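PDB 2Q09: imidazolonepropionase from Unidentified, which hydrolyses the carbon-nitrogen bond of imidazolone-5-propanoate to give N-formimidoyl-L-glutamate, the third step of histidine degradation. Local coordinates for residues Cys71-Ile76 with Val138-Gly143; Lys170-Ala175 with Ala208-Val213. One frame throughout, in Å; residues are numbered along the deposited sequence.

Interaction 1: Cys71-Ile76 with Val138-Gly143. With FE (Fe (III) ion), chain B.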
loop_
_atom_site.group_PDB
_atom_site.type_symbol
_atom_site.label_atom_id
_atom_site.label_comp_id
_atom_site.label_asym_id
_atom_site.label_seq_id
_atom_site.Cartn_x
_atom_site.Cartn_y
_atom_site.Cartn_z
ATOM N N CYS A 71 -0.204 -1.666 -0.151
ATOM C CA CYS A 71 1.074 -1.046 0.177
ATOM C C CYS A 71 1.313 0.422 -0.156
ATOM O O CYS A 71 2.446 0.890 -0.037
ATOM C CB CYS A 71 2.205 -1.879 -0.443
ATOM S SG CYS A 71 2.228 -1.901 -2.287
ATOM N N HIS A 72 0.273 1.149 -0.551
ATOM C CA HIS A 72 0.444 2.553 -0.891
ATOM C C HIS A 72 -0.842 3.347 -0.711
ATOM O O HIS A 72 -1.680 3.392 -1.610
ATOM C CB HIS A 72 0.932 2.667 -2.341
ATOM C CG HIS A 72 1.177 4.074 -2.800
ATOM N ND1 HIS A 72 2.353 4.462 -3.403
ATOM C CD2 HIS A 72 0.387 5.174 -2.781
ATOM C CE1 HIS A 72 2.280 5.738 -3.735
ATOM N NE2 HIS A 72 1.096 6.194 -3.369
ATOM N N THR A 73 -1.023 3.949 0.463
ATOM C CA THR A 73 -2.213 4.765 0.673
ATOM C C THR A 73 -1.926 6.059 1.418
ATOM O O THR A 73 -0.896 6.193 2.083
ATOM C CB THR A 73 -3.333 4.019 1.449
ATOM O OG1 THR A 73 -3.159 4.205 2.861
ATOM C CG2 THR A 73 -3.308 2.527 1.137
ATOM N N HIS A 74 -2.850 7.004 1.267
ATOM C CA HIS A 74 -2.806 8.306 1.926
ATOM C C HIS A 74 -4.189 8.404 2.576
ATOM O O HIS A 74 -4.804 9.458 2.524
ATOM C CB HIS A 74 -2.716 9.463 0.916
ATOM C CG HIS A 74 -1.535 9.420 -0.008
ATOM N ND1 HIS A 74 -0.526 10.359 0.040
ATOM C CD2 HIS A 74 -1.259 8.634 -1.077
ATOM C CE1 HIS A 74 0.312 10.159 -0.960
ATOM N NE2 HIS A 74 -0.109 9.119 -1.657
ATOM N N LEU A 75 -4.679 7.330 3.192
ATOM C CA LEU A 75 -6.029 7.353 3.755
ATOM C C LEU A 75 -6.282 8.282 4.938
ATOM O O LEU A 75 -7.439 8.497 5.313
ATOM C CB LEU A 75 -6.496 5.928 4.095
ATOM C CG LEU A 75 -5.864 5.141 5.243
ATOM C CD1 LEU A 75 -6.451 5.598 6.585
ATOM C CD2 LEU A 75 -6.161 3.651 5.022
ATOM N N ILE A 76 -5.222 8.828 5.524
ATOM C CA ILE A 76 -5.388 9.759 6.639
ATOM C C ILE A 76 -5.422 11.190 6.100
ATOM O O ILE A 76 -4.440 11.665 5.515
ATOM C CB ILE A 76 -4.230 9.643 7.650
ATOM C CG1 ILE A 76 -4.403 8.367 8.486
ATOM C CG2 ILE A 76 -4.182 10.891 8.555
ATOM C CD1 ILE A 76 -3.274 8.152 9.517
ATOM N N VAL A 138 -1.990 -2.653 5.813
ATOM C CA VAL A 138 -2.127 -1.450 5.000
ATOM C C VAL A 138 -0.994 -0.480 5.314
ATOM O O VAL A 138 -0.570 -0.363 6.460
ATOM C CB VAL A 138 -3.494 -0.742 5.250
ATOM C CG1 VAL A 138 -3.634 -0.352 6.729
ATOM C CG2 VAL A 138 -3.607 0.501 4.376
ATOM N N GLU A 139 -0.487 0.186 4.281
ATOM C CA GLU A 139 0.573 1.174 4.444
ATOM C C GLU A 139 -0.100 2.547 4.397
ATOM O O GLU A 139 -0.912 2.816 3.501
ATOM C CB GLU A 139 1.585 1.066 3.303
ATOM C CG GLU A 139 2.793 2.006 3.448
ATOM C CD GLU A 139 2.747 3.196 2.495
ATOM O OE1 GLU A 139 1.645 3.550 2.005
ATOM O OE2 GLU A 139 3.820 3.786 2.241
ATOM N N ILE A 140 0.225 3.402 5.363
ATOM C CA ILE A 140 -0.355 4.738 5.430
ATOM C C ILE A 140 0.751 5.789 5.477
ATOM O O ILE A 140 1.670 5.707 6.298
ATOM C CB ILE A 140 -1.266 4.878 6.668
ATOM C CG1 ILE A 140 -2.375 3.822 6.611
ATOM C CG2 ILE A 140 -1.872 6.283 6.717
ATOM C CD1 ILE A 140 -3.290 3.812 7.845
ATOM N N LYS A 141 0.659 6.773 4.593
ATOM C CA LYS A 141 1.662 7.828 4.525
ATOM C C LYS A 141 1.224 9.105 5.228
ATOM O O LYS A 141 0.033 9.308 5.492
ATOM C CB LYS A 141 1.957 8.169 3.064
ATOM C CG LYS A 141 2.248 6.961 2.181
ATOM C CD LYS A 141 2.216 7.344 0.710
ATOM C CE LYS A 141 2.353 6.110 -0.182
ATOM N NZ LYS A 141 3.625 5.378 0.111
ATOM N N SER A 142 2.198 9.949 5.556
ATOM C CA SER A 142 1.906 11.246 6.151
ATOM C C SER A 142 1.863 12.105 4.884
ATOM O O SER A 142 1.325 11.662 3.873
ATOM C CB SER A 142 3.034 11.680 7.103
ATOM O OG SER A 142 4.296 11.735 6.454
ATOM N N GLY A 143 2.402 13.316 4.908
ATOM C CA GLY A 143 2.399 14.108 3.689
ATOM C C GLY A 143 1.347 15.188 3.516
ATOM O O GLY A 143 1.380 15.925 2.532
HETATM FE FE FE B . 0.387 8.255 -3.482
HETATM O O HOH W 1 4.162 2.862 -0.981
HETATM O O HOH W 2 -0.215 12.471 1.667
HETATM O O HOH W 3 -1.727 11.864 6.174
HETATM O O HOH W 4 -0.397 9.260 -5.564
#

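Interaction 2: Lys170-Ala175 with Ala208-Val213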
loop_
_atom_site.group_PDB
_atom_site.type_symbol
_atom_site.label_atom_id
_atom_site.label_comp_id
_atom_site.label_asym_id
_atom_site.label_seq_id
_atom_site.Cartn_x
_atom_site.Cartn_y
_atom_site.Cartn_z
ATOM N N LYS A 170 1.679 -0.141 8.404
ATOM C CA LYS A 170 3.068 0.228 8.182
ATOM C C LYS A 170 2.984 1.729 7.927
ATOM O O LYS A 170 2.149 2.185 7.134
ATOM C CB LYS A 170 3.635 -0.478 6.950
ATOM C CG LYS A 170 3.589 -2.006 7.030
ATOM C CD LYS A 170 4.423 -2.560 8.177
ATOM C CE LYS A 170 5.914 -2.343 7.964
ATOM N NZ LYS A 170 6.708 -3.054 8.997
ATOM N N THR A 171 3.825 2.502 8.600
ATOM C CA THR A 171 3.789 3.946 8.419
ATOM C C THR A 171 4.902 4.432 7.516
ATOM O O THR A 171 5.993 3.863 7.495
ATOM C CB THR A 171 3.903 4.677 9.768
ATOM O OG1 THR A 171 5.133 4.308 10.404
ATOM C CG2 THR A 171 2.732 4.303 10.673
ATOM N N THR A 172 4.628 5.507 6.790
ATOM C CA THR A 172 5.611 6.065 5.887
ATOM C C THR A 172 5.609 7.583 5.973
ATOM O O THR A 172 4.569 8.224 5.801
ATOM C CB THR A 172 5.330 5.638 4.436
ATOM O OG1 THR A 172 5.380 4.205 4.338
ATOM C CG2 THR A 172 6.373 6.225 3.501
ATOM N N LEU A 173 6.778 8.152 6.244
ATOM C CA LEU A 173 6.917 9.596 6.341
ATOM C C LEU A 173 7.014 10.197 4.943
ATOM O O LEU A 173 7.977 9.945 4.221
ATOM C CB LEU A 173 8.179 9.954 7.126
ATOM C CG LEU A 173 8.436 11.452 7.270
ATOM C CD1 LEU A 173 7.379 12.061 8.171
ATOM C CD2 LEU A 173 9.830 11.683 7.859
ATOM N N LEU A 174 6.016 10.991 4.568
ATOM C CA LEU A 174 6.006 11.618 3.254
ATOM C C LEU A 174 5.966 13.139 3.390
ATOM O O LEU A 174 5.099 13.801 2.820
ATOM C CB LEU A 174 4.792 11.136 2.456
ATOM C CG LEU A 174 4.631 11.647 1.020
ATOM C CD1 LEU A 174 5.769 11.133 0.150
ATOM C CD2 LEU A 174 3.291 11.181 0.462
ATOM N N ALA A 175 6.898 13.692 4.161
ATOM C CA ALA A 175 6.959 15.136 4.360
ATOM C C ALA A 175 7.344 15.818 3.051
ATOM O O ALA A 175 6.999 16.976 2.816
ATOM C CB ALA A 175 7.970 15.474 5.455
ATOM N N ALA A 208 8.013 6.146 12.184
ATOM C CA ALA A 208 8.107 5.872 10.752
ATOM C C ALA A 208 8.813 4.569 10.386
ATOM O O ALA A 208 9.935 4.322 10.820
ATOM C CB ALA A 208 8.798 7.042 10.046
ATOM N N ASP A 209 8.152 3.743 9.583
ATOM C CA ASP A 209 8.738 2.483 9.144
ATOM C C ASP A 209 9.494 2.710 7.839
ATOM O O ASP A 209 10.346 1.904 7.464
ATOM C CB ASP A 209 7.655 1.418 8.937
ATOM C CG ASP A 209 6.924 1.083 10.216
ATOM O OD1 ASP A 209 7.601 0.923 11.255
ATOM O OD2 ASP A 209 5.678 0.973 10.185
ATOM N N ALA A 210 9.185 3.807 7.156
ATOM C CA ALA A 210 9.846 4.127 5.893
ATOM C C ALA A 210 9.709 5.605 5.547
ATOM O O ALA A 210 8.929 6.327 6.178
ATOM C CB ALA A 210 9.263 3.279 4.770
ATOM N N VAL A 211 10.491 6.047 4.560
ATOM C CA VAL A 211 10.470 7.431 4.094
ATOM C C VAL A 211 10.183 7.446 2.595
ATOM O O VAL A 211 10.803 6.707 1.832
ATOM C CB VAL A 211 11.814 8.146 4.361
ATOM C CG1 VAL A 211 11.773 9.566 3.822
ATOM C CG2 VAL A 211 12.102 8.157 5.848
ATOM N N ASP A 212 9.248 8.304 2.193
ATOM C CA ASP A 212 8.796 8.428 0.805
ATOM C C ASP A 212 9.089 9.841 0.289
ATOM O O ASP A 212 9.331 10.755 1.079
ATOM C CB ASP A 212 7.282 8.161 0.767
ATOM C CG ASP A 212 6.750 7.851 -0.625
ATOM O OD1 ASP A 212 7.450 8.091 -1.634
ATOM O OD2 ASP A 212 5.598 7.369 -0.698
ATOM N N VAL A 213 9.049 10.013 -1.029
ATOM C CA VAL A 213 9.313 11.310 -1.652
ATOM C C VAL A 213 8.572 11.484 -2.975
ATOM O O VAL A 213 8.457 10.548 -3.760
ATOM C CB VAL A 213 10.821 11.498 -1.951
ATOM C CG1 VAL A 213 11.034 12.776 -2.747
ATOM C CG2 VAL A 213 11.622 11.545 -0.656
HETATM O O HOH W 5 4.803 -1.867 11.537
#

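Interaction 1: Cys71-Ile76 with Val138-Gly143
Thr73 meets Glu139 and Lys141 where the short strands 71-73 and 138-141 run side by side in the same sense, their axes 5.1 Å apart at closest and inclined by 42°. The backbone link is sparse: Lys141 N gives a hydrogen bond to Thr73 O, and Thr73 N reaches Glu139 O only weakly. Side chains supply what the backbone lacks. Glu139 extends CG anti to its backbone N (chi1 -176°), and its OE1 takes the N-H of Thr73 at 3.1 Å, nearly in line with its own C-O bond. In return Thr73 OG1 donates to Glu139 O at 2.7 Å, so the threonine grips that residue at both backbone and carboxylate. The other oxygen, OE2, receives Lys141 NZ on its syn side at 2.7 Å; Thr172 and Lys240 are further partners of OE2, while NZ also pairs with Asp212. The two carboxylates hold the ammonium end of the lysine, whose aliphatic chain lies under two metal ligands. CE sits over the centre of the His72 ring, 3.3 Å from its centroid in a CH-pi contact, and CD lies over one face of His74, offset toward the rim. Each ring turns its NE2 to the iron, 2.2 Å away for His72 and 2.1 Å for His74, and ND1 of His72 is hydrogen-bonded to Asp264. Water 2 bridges His74 ND1, in the plane of the ring, to Ser142 O. On the other side of the strands, Leu75 and Ile76 close around Ile140, with Ile76 CD1 against Ile140 CG2 at 3.6 Å. His242, Asp317 and a water complete the iron shell, and the His72-Thr73-His74 sequence is the HxH metal-binding motif found at the end of the first barrel strand in the amidohydrolase superfamily.

Interaction 2: Lys170-Ala175 with Ala208-Val213
Leu173 bonds to Ala210 and Asp212 where strand 170-175 runs in the same sense as the weakly bonded strand 210-213, and the fit is closest toward Asp212. Leu173 is engaged through both its N-H and its carbonyl: the N-H reaches Ala210 O at 2.8 Å, and its O takes Asp212 N at 2.9 Å in an almost straight bond (177° at the hydrogen). Beside this pair, Leu174 and Asp212 lie alongside each other and point the same way; CD1 of the leucine rests on Asp212 CB at 3.4 Å, while Thr172 CG2, anti to its own backbone N, presses on the same CB at 3.5 Å. Both strands belong to the beta-alpha-beta unit 168-176, 187-204 and 210-213, one right-handed step round the TIM barrel of the amidohydrolases. At the other end Lys170 and Asp209 are partly exposed. There a side chain adds to the backbone bond from Asp209 N to Thr171 O: Asp209 OD2 accepts Thr171 N at 2.9 Å, on the anti side of the carboxylate and 27° out of its plane. Arg159 also binds OD2 by a salt bridge. Lys170 NZ stays 4.3 Å from Asp209 OD2, beyond a salt bridge, and is linked to it through water 5, weakly on the lysine side; NZ forms a salt bridge with Glu360. An alanine at Asp209 would probably leave the Thr171 N-H and the Arg159 charge without this carboxylate.

In the fold
Interactions 1 and 2 are alternate pairings of four successive barrel strands, bridged by the pairing of 135-141 with 168-176, and their centres are about 9 Å apart. Two polar contacts stitch them together: Glu139 OE2 to Thr172 OG1 at 2.6 Å, and Ser142 OG to Leu174 N at 2.7 Å, both probable hydrogen bonds. Packing joins them as well, His74 CE1 lying 3.5 Å from Leu174 CD2. Lys141 and Asp212, one from each contact, form a salt bridge, and Asp212 also reaches the metal ligand His242 weakly. Interaction 1 supplies two iron ligands directly; interaction 2 probably contributes to the second shell, the nearest atoms of the Leu174 side chain lying about 6 Å from the iron and from the inhibitor.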